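Local coordinates for DnaD-like replication protein (Streptococcus mutans UA159, PDB 2ZC2), which probably takes part in the initiation of DNA replication as a member of the DnaB/DnaD family, and binds zinc ions, at residues L23-L26 / Q27-V30; I58-I61 / L62-W65. All blocks are in the same frame, centred on the assembly; numbering follows the deposited sequence.

How the interactions relate
Five helices make up this small chain, and each of the two interactions lies within a single one. Interaction 1 comes first along the chain, on helix 20-32, and interaction 2 follows it on helix 55-67, so the two stand in series and neither nest nor cross. Each closes only successive helical turns, with no loop between its segments. Their centres are 14 Å apart, while their nearest atoms approach to about 4 Å without touching. Helix 37-50 links them in space: T29 and V30 of interaction 1 rest on it, as do I58 and W65 of interaction 2. W55, the first residue of helix 55-67, also touches D25 and L26.

Interaction 1: residues L23-L26 / Q27-V30; sequences LEDL and QKTV. With ZN (zinc ion), chain C.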
loop_
_atom_site.group_PDB
_atom_site.type_symbol
_atom_site.label_atom_id
_atom_site.label_comp_id
_atom_site.label_asym_id
_atom_site.label_seq_id
_atom_site.Cartn_x
_atom_site.Cartn_y
_atom_site.Cartn_z
ATOM N N LEU A 23 -2.546 -4.859 -9.670
ATOM C CA LEU A 23 -3.922 -5.036 -9.189
ATOM C C LEU A 23 -4.024 -6.301 -8.395
ATOM O O LEU A 23 -4.553 -6.281 -7.307
ATOM C CB LEU A 23 -4.953 -5.029 -10.344
ATOM C CG LEU A 23 -5.296 -3.625 -10.824
ATOM C CD1 LEU A 23 -5.824 -3.625 -12.265
ATOM C CD2 LEU A 23 -6.292 -2.984 -9.887
ATOM N N GLU A 24 -3.436 -7.390 -8.923
ATOM C CA GLU A 24 -3.460 -8.696 -8.262
ATOM C C GLU A 24 -2.637 -8.709 -6.981
ATOM O O GLU A 24 -3.005 -9.290 -5.958
ATOM C CB GLU A 24 -2.964 -9.785 -9.252
ATOM C CG GLU A 24 -1.968 -10.805 -8.596
ATOM C CD GLU A 24 -0.645 -11.042 -9.418
ATOM O OE1 GLU A 24 0.408 -10.346 -9.161
ATOM O OE2 GLU A 24 -0.693 -11.943 -10.318
ATOM N N ASP A 25 -1.493 -8.034 -7.012
ATOM C CA ASP A 25 -0.678 -7.891 -5.803
ATOM C C ASP A 25 -1.416 -7.202 -4.694
ATOM O O ASP A 25 -1.356 -7.630 -3.542
ATOM C CB ASP A 25 0.578 -7.074 -6.105
ATOM C CG ASP A 25 1.786 -7.945 -6.404
ATOM O OD1 ASP A 25 1.747 -9.191 -6.265
ATOM O OD2 ASP A 25 2.814 -7.343 -6.749
ATOM N N LEU A 26 -2.088 -6.119 -5.028
ATOM C CA LEU A 26 -2.918 -5.417 -4.037
ATOM C C LEU A 26 -4.016 -6.310 -3.446
ATOM O O LEU A 26 -4.213 -6.324 -2.234
ATOM C CB LEU A 26 -3.570 -4.213 -4.684
ATOM C CG LEU A 26 -3.357 -2.801 -4.139
ATOM C CD1 LEU A 26 -1.895 -2.591 -3.828
ATOM C CD2 LEU A 26 -3.902 -1.732 -5.114
ATOM N N GLN A 27 -4.739 -7.043 -4.308
ATOM C CA GLN A 27 -5.798 -7.992 -3.854
ATOM C C GLN A 27 -5.253 -8.972 -2.881
ATOM O O GLN A 27 -5.847 -9.211 -1.819
ATOM C CB GLN A 27 -6.481 -8.742 -5.014
ATOM C CG GLN A 27 -7.502 -7.907 -5.721
ATOM C CD GLN A 27 -7.743 -8.312 -7.161
ATOM O OE1 GLN A 27 -8.333 -7.541 -7.948
ATOM N NE2 GLN A 27 -7.285 -9.511 -7.535
ATOM N N LYS A 28 -4.098 -9.526 -3.244
ATOM C CA LYS A 28 -3.397 -10.491 -2.405
ATOM C C LYS A 28 -3.027 -9.968 -1.029
ATOM O O LYS A 28 -3.364 -10.599 -0.020
ATOM C CB LYS A 28 -2.181 -11.086 -3.152
ATOM C CG LYS A 28 -2.601 -12.298 -4.033
ATOM C CD LYS A 28 -1.972 -12.391 -5.449
ATOM C CE LYS A 28 -0.510 -12.821 -5.441
ATOM N NZ LYS A 28 0.072 -13.326 -4.129
ATOM N N THR A 29 -2.354 -8.818 -0.975
ATOM C CA THR A 29 -1.947 -8.223 0.297
ATOM C C THR A 29 -3.144 -7.960 1.208
ATOM O O THR A 29 -3.068 -8.175 2.426
ATOM C CB THR A 29 -1.122 -6.897 0.114
ATOM O OG1 THR A 29 -1.983 -5.836 -0.266
ATOM C CG2 THR A 29 -0.075 -7.016 -0.942
ATOM N N VAL A 30 -4.238 -7.472 0.633
ATOM C CA VAL A 30 -5.449 -7.090 1.402
ATOM C C VAL A 30 -6.276 -8.322 1.848
ATOM O O VAL A 30 -6.546 -8.507 3.038
ATOM C CB VAL A 30 -6.300 -6.071 0.630
ATOM C CG1 VAL A 30 -7.728 -5.980 1.221
ATOM C CG2 VAL A 30 -5.618 -4.645 0.633
HETATM ZN ZN ZN C . 4.243 -8.684 -7.298
#
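Q27 bonds back to L23, opening a run of i to i+4 hydrogen bonds along helix 20-32, in the DnaB/DnaD-family helical domain, with a wider pi-type turn at 28-30. From its N the bond to L23 O is 3.1 Å long, and its extended polar chain, suited to the exposed flank, passes L23 O. K28 repeats the pattern, its N donating to E24 O. The lysine's flexible methylene chain bends to run beside that of E24, and K28 CD meets E24 CG at 3.5 Å. No charged ends touch: K28 NZ stays 5.9 Å from E24 OE1 and 4.9 Å from D25 OD1, where opposite charges probably attract weakly. D25 binds a zinc ion through OD2 at 2.0 Å. T29 N bonds to D25 O, and the threonine's branched side chain serves two ends: CG2 abuts that same carbonyl oxygen at 3.0 Å while the hydroxyl folds back on the helix, chi1 74°. V30 packs its apolar side chain on P37 and V40, while L26 is buried against V7 and F10. L26 O is gripped twice from one face of its plane, by V30 N at 3.1 Å and by T29 OG1 at 3.0 Å.

Interaction 2: residues I58-I61 / L62-W65; sequences IQAI and LRNW
The W65 indole carries the methyl of I61 on one face: CG2 sits 3.7 Å from the centroid of the six-membered ring and only 10° off the ring normal, a CH-pi contact. The two side chains extend together, one helical turn apart. The branch at I61 CB makes this possible, since CG1 keeps beside the backbone N while CG2 swings anti to it and reaches the ring. The second flat group, the guanidinium of R63, has A60 CA and Q59 O over one face, neither centred on it. A bend at chi3 (-53°) folds the arginine back along the preceding turn, bringing NH2 to 3.6 Å from A60 CB. The small alanine lets the group lie close to the backbone, and the long polar chain suits an exposed flank. Beneath these side chains the alpha-helix is regular: L62, R63, N64 and W65 each donate N-H to the carbonyl four residues back, with N64 N to A60 O at 2.8 Å. The amide of Q59 comes across L62, its OE1 3.9 Å from L62 CD1, so a polar end borders a buried leucine. All this belongs to helix 55-67, which packs on helix 37-50: I58 presses on L44 and A47, and W65 on L39 and S42.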
loop_
_atom_site.group_PDB
_atom_site.type_symbol
_atom_site.label_atom_id
_atom_site.label_comp_id
_atom_site.label_asym_id
_atom_site.label_seq_id
_atom_site.Cartn_x
_atom_site.Cartn_y
_atom_site.Cartn_z
ATOM N N ILE A 58 6.653 1.940 -2.100
ATOM C CA ILE A 58 5.440 1.667 -1.297
ATOM C C ILE A 58 5.426 0.248 -0.742
ATOM O O ILE A 58 5.219 0.011 0.429
ATOM C CB ILE A 58 4.169 1.908 -2.209
ATOM C CG1 ILE A 58 4.114 3.376 -2.632
ATOM C CG2 ILE A 58 2.852 1.497 -1.444
ATOM C CD1 ILE A 58 3.266 3.683 -3.896
ATOM N N GLN A 59 5.690 -0.729 -1.592
ATOM C CA GLN A 59 5.810 -2.121 -1.097
ATOM C C GLN A 59 6.895 -2.331 -0.057
ATOM O O GLN A 59 6.682 -3.098 0.815
ATOM C CB GLN A 59 6.024 -3.150 -2.236
ATOM C CG GLN A 59 4.903 -3.101 -3.232
ATOM C CD GLN A 59 3.547 -3.446 -2.560
ATOM O OE1 GLN A 59 2.562 -2.764 -2.760
ATOM N NE2 GLN A 59 3.521 -4.524 -1.765
ATOM N N ALA A 60 8.063 -1.694 -0.194
ATOM C CA ALA A 60 9.106 -1.774 0.857
ATOM C C ALA A 60 8.613 -1.219 2.228
ATOM O O ALA A 60 8.862 -1.803 3.312
ATOM C CB ALA A 60 10.391 -1.064 0.370
ATOM N N ILE A 61 7.892 -0.103 2.185
ATOM C CA ILE A 61 7.230 0.388 3.408
ATOM C C ILE A 61 6.326 -0.667 4.016
ATOM O O ILE A 61 6.448 -0.945 5.203
ATOM C CB ILE A 61 6.497 1.784 3.238
ATOM C CG1 ILE A 61 7.443 2.865 2.783
ATOM C CG2 ILE A 61 5.798 2.184 4.541
ATOM C CD1 ILE A 61 6.735 4.200 2.245
ATOM N N LEU A 62 5.454 -1.287 3.222
ATOM C CA LEU A 62 4.584 -2.341 3.714
ATOM C C LEU A 62 5.356 -3.532 4.285
ATOM O O LEU A 62 4.946 -4.100 5.309
ATOM C CB LEU A 62 3.623 -2.857 2.630
ATOM C CG LEU A 62 2.531 -1.859 2.299
ATOM C CD1 LEU A 62 1.822 -2.270 1.033
ATOM C CD2 LEU A 62 1.587 -1.698 3.533
ATOM N N ARG A 63 6.454 -3.918 3.616
ATOM C CA ARG A 63 7.304 -5.044 4.083
ATOM C C ARG A 63 7.998 -4.741 5.377
ATOM O O ARG A 63 8.084 -5.584 6.244
ATOM C CB ARG A 63 8.379 -5.442 3.041
ATOM C CG ARG A 63 7.857 -6.278 1.989
ATOM C CD ARG A 63 9.002 -6.966 1.226
ATOM N NE ARG A 63 9.951 -5.970 0.782
ATOM C CZ ARG A 63 9.879 -5.358 -0.396
ATOM N NH1 ARG A 63 8.932 -5.684 -1.247
ATOM N NH2 ARG A 63 10.810 -4.468 -0.725
ATOM N N ASN A 64 8.553 -3.555 5.509
ATOM C CA ASN A 64 9.116 -3.191 6.798
ATOM C C ASN A 64 8.051 -3.286 7.910
ATOM O O ASN A 64 8.321 -3.880 8.951
ATOM C CB ASN A 64 9.798 -1.827 6.746
ATOM C CG ASN A 64 10.159 -1.309 8.121
ATOM O OD1 ASN A 64 9.442 -0.457 8.683
ATOM N ND2 ASN A 64 11.252 -1.852 8.703
ATOM N N TRP A 65 6.838 -2.781 7.678
ATOM C CA TRP A 65 5.735 -2.930 8.656
ATOM C C TRP A 65 5.351 -4.390 8.916
ATOM O O TRP A 65 5.180 -4.774 10.052
ATOM C CB TRP A 65 4.467 -2.121 8.262
ATOM C CG TRP A 65 4.630 -0.661 8.408
ATOM C CD1 TRP A 65 5.554 -0.028 9.168
ATOM C CD2 TRP A 65 3.872 0.380 7.733
ATOM N NE1 TRP A 65 5.433 1.348 9.009
ATOM C CE2 TRP A 65 4.400 1.622 8.150
ATOM C CE3 TRP A 65 2.821 0.374 6.798
ATOM C CZ2 TRP A 65 3.884 2.866 7.696
ATOM C CZ3 TRP A 65 2.315 1.585 6.363
ATOM C CH2 TRP A 65 2.846 2.816 6.812
#